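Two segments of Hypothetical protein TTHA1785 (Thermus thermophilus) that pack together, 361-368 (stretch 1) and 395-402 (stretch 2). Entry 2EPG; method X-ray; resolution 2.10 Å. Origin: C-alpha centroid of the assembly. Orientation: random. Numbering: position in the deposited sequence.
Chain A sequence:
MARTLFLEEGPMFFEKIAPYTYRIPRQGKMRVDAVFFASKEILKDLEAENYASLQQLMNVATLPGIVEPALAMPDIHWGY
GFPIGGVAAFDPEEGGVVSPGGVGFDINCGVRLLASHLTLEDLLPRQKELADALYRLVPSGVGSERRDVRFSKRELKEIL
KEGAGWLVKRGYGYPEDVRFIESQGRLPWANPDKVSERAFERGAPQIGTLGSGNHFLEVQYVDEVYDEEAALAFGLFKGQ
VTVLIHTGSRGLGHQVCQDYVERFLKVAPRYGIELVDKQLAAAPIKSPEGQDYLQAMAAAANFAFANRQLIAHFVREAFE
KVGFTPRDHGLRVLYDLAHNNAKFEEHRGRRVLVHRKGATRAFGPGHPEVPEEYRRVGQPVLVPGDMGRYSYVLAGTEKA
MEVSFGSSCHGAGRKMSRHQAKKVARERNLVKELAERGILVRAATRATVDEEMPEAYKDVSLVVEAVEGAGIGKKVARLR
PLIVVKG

Stretch 1 (361-368) RAFGPGHP
Stretch 2, residues 395-402: AGTEKAME

Stretch 1 lacks regular helix or strand; its backbone bends at Ala 362 (phi/psi -150/68), is extended at Phe 363 (-63/150) and Gly 364 (-104/-179), then reverses in a type II beta turn from Gly 364 to His 367, with Pro 365 at -47/139, closed by a hydrogen bond from His 367 N to Gly 364 O (3.2 Å). Gly 366 occupies the turn at 83/-12, where a CB would jam against the preceding carbonyl. Stretch 2 runs through Gly 396 (-69/154) and Thr 397 (-124/165) into a helix from Glu 398. Thr 397, chi1 p, caps it: OG1 accepts from Ala 400 N (3.1 Å, 155° at H).

The register pairs Ala 362 with Gly 396 (CA to CA 4.5 Å) and Gly 364 with Thr 397 (CA to CA 4.2 Å), so the segments run in roughly the same direction here. No direct hydrogen bond crosses. Instead, Gly 396 CA makes CA-H...O contacts with Phe 363 O (3.3 Å, 144° at H) and Ala 362 O (3.5 Å, 126°). Such proximity requires glycine: an ideal CB on Gly 396 would lie 2.0 Å from Phe 363 O, and one on Gly 364 would lie 2.6 Å from Thr 397 O.

Two waters join the backbones. Water 2 donates to Ala 362 O (2.6 Å) and Thr 397 O (2.5 Å); water 1 accepts from Thr 397 N (3.1 Å) and donates weakly to Ala 362 O (3.3 Å).

Selenomethionine Met 401 (m, m, m) dominates the side-chain packing. Its CB points sideways, but its end comes nearer. Met 401 SE lies 3.6 Å from Phe 363 CD2 (chi1 m, chi2 171°) and 4.6 Å from that ring's centroid, an oblique approach 51° off the normal. Met 401 CE meets the edge of the His 367 ring (chi1 t, chi2 -67°), 3.7 Å from His 367 CD2. Pro 365 CD packs 3.9 Å from Glu 398 CG.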

# COMPACT_ATOMS: atom_id res chain seq x y z
N ARG A 361 -6.11 -1.67 -2.40
CA ARG A 361 -7.19 -1.59 -3.37
C ARG A 361 -7.00 -2.95 -4.01
O ARG A 361 -5.87 -3.41 -4.17
CB ARG A 361 -6.95 -0.49 -4.41
CG ARG A 361 -8.15 -0.25 -5.30
CD ARG A 361 -7.83 0.65 -6.49
NE ARG A 361 -7.00 -0.04 -7.48
CZ ARG A 361 -6.68 0.47 -8.66
NH1 ARG A 361 -5.92 -0.22 -9.51
NH2 ARG A 361 -7.11 1.68 -9.00
N ALA A 362 -8.09 -3.60 -4.38
CA ALA A 362 -7.98 -4.93 -4.96
C ALA A 362 -9.11 -5.17 -5.94
O ALA A 362 -10.01 -5.98 -5.69
CB ALA A 362 -8.03 -5.96 -3.84
N PHE A 363 -9.06 -4.44 -7.06
CA PHE A 363 -10.07 -4.56 -8.08
C PHE A 363 -10.11 -5.95 -8.72
O PHE A 363 -9.09 -6.67 -8.80
CB PHE A 363 -9.88 -3.47 -9.13
CG PHE A 363 -10.31 -2.10 -8.66
CD1 PHE A 363 -10.03 -0.97 -9.42
CD2 PHE A 363 -10.97 -1.94 -7.44
CE1 PHE A 363 -10.41 0.30 -8.98
CE2 PHE A 363 -11.35 -0.68 -6.98
CZ PHE A 363 -11.07 0.45 -7.75
N GLY A 364 -11.31 -6.34 -9.15
CA GLY A 364 -11.48 -7.67 -9.72
C GLY A 364 -11.60 -7.75 -11.23
O GLY A 364 -11.55 -6.74 -11.92
N PRO A 365 -11.77 -8.98 -11.76
CA PRO A 365 -11.91 -9.26 -13.19
C PRO A 365 -12.88 -8.32 -13.89
O PRO A 365 -13.93 -7.99 -13.35
CB PRO A 365 -12.38 -10.71 -13.22
CG PRO A 365 -11.70 -11.30 -11.99
CD PRO A 365 -11.94 -10.21 -10.96
N GLY A 366 -12.52 -7.88 -15.10
CA GLY A 366 -13.38 -6.98 -15.86
C GLY A 366 -13.30 -5.49 -15.54
O GLY A 366 -13.83 -4.68 -16.30
N HIS A 367 -12.65 -5.12 -14.45
CA HIS A 367 -12.55 -3.71 -14.08
C HIS A 367 -11.70 -2.90 -15.05
O HIS A 367 -10.56 -3.25 -15.34
CB HIS A 367 -12.00 -3.58 -12.66
CG HIS A 367 -12.36 -2.28 -12.00
ND1 HIS A 367 -11.87 -1.06 -12.43
CD2 HIS A 367 -13.19 -2.00 -10.97
CE1 HIS A 367 -12.40 -0.09 -11.71
NE2 HIS A 367 -13.21 -0.64 -10.81
N PRO A 368 -12.25 -1.79 -15.56
CA PRO A 368 -11.54 -0.91 -16.51
C PRO A 368 -10.23 -0.33 -15.97
O PRO A 368 -9.32 -0.03 -16.74
CB PRO A 368 -12.57 0.18 -16.81
CG PRO A 368 -13.41 0.22 -15.54
CD PRO A 368 -13.59 -1.25 -15.26
N ALA A 395 -4.80 -11.95 -6.10
CA ALA A 395 -5.49 -11.30 -7.20
C ALA A 395 -6.82 -10.79 -6.64
O ALA A 395 -7.42 -11.45 -5.79
CB ALA A 395 -5.72 -12.27 -8.36
N GLY A 396 -7.26 -9.62 -7.11
CA GLY A 396 -8.51 -9.05 -6.65
C GLY A 396 -9.70 -9.86 -7.13
O GLY A 396 -9.63 -10.51 -8.16
N THR A 397 -10.81 -9.80 -6.41
CA THR A 397 -11.96 -10.60 -6.80
C THR A 397 -13.22 -9.81 -7.01
O THR A 397 -13.34 -8.66 -6.58
CB THR A 397 -12.28 -11.66 -5.74
OG1 THR A 397 -12.78 -11.01 -4.57
CG2 THR A 397 -11.01 -12.45 -5.39
N GLU A 398 -14.18 -10.45 -7.65
CA GLU A 398 -15.47 -9.83 -7.92
C GLU A 398 -16.20 -9.67 -6.61
O GLU A 398 -16.86 -8.65 -6.39
CB GLU A 398 -16.28 -10.67 -8.92
CG GLU A 398 -15.72 -10.61 -10.34
CD GLU A 398 -16.40 -11.58 -11.30
OE1 GLU A 398 -16.15 -12.80 -11.20
OE2 GLU A 398 -17.18 -11.12 -12.17
N LYS A 399 -16.08 -10.66 -5.73
CA LYS A 399 -16.76 -10.60 -4.44
C LYS A 399 -16.33 -9.38 -3.63
O LYS A 399 -17.14 -8.74 -2.96
CB LYS A 399 -16.50 -11.86 -3.62
CG LYS A 399 -17.14 -11.81 -2.24
CD LYS A 399 -17.01 -13.13 -1.50
CE LYS A 399 -17.84 -13.11 -0.24
NZ LYS A 399 -17.73 -14.42 0.50
N ALA A 400 -15.03 -9.07 -3.70
CA ALA A 400 -14.48 -7.91 -3.01
C ALA A 400 -15.15 -6.64 -3.52
O ALA A 400 -15.38 -5.71 -2.76
CB ALA A 400 -12.94 -7.83 -3.25
N MSE A 401 -15.46 -6.60 -4.81
CA MSE A 401 -16.12 -5.42 -5.37
C MSE A 401 -17.46 -5.22 -4.65
O MSE A 401 -17.90 -4.09 -4.43
CB MSE A 401 -16.40 -5.56 -6.87
CG MSE A 401 -15.18 -5.56 -7.79
SE MSE A 401 -13.89 -4.05 -7.65
CE MSE A 401 -15.08 -2.52 -7.86
N GLU A 402 -18.11 -6.33 -4.29
CA GLU A 402 -19.40 -6.25 -3.60
C GLU A 402 -19.28 -6.01 -2.09
O GLU A 402 -19.96 -5.14 -1.54
CB GLU A 402 -20.17 -7.55 -3.80
CG GLU A 402 -20.66 -7.82 -5.22
CD GLU A 402 -21.89 -7.01 -5.58
OE1 GLU A 402 -22.36 -6.21 -4.73
OE2 GLU A 402 -22.39 -7.19 -6.72
O HOH W 1 -9.99 -8.61 -3.67
O HOH W 2 -12.55 -6.28 -6.37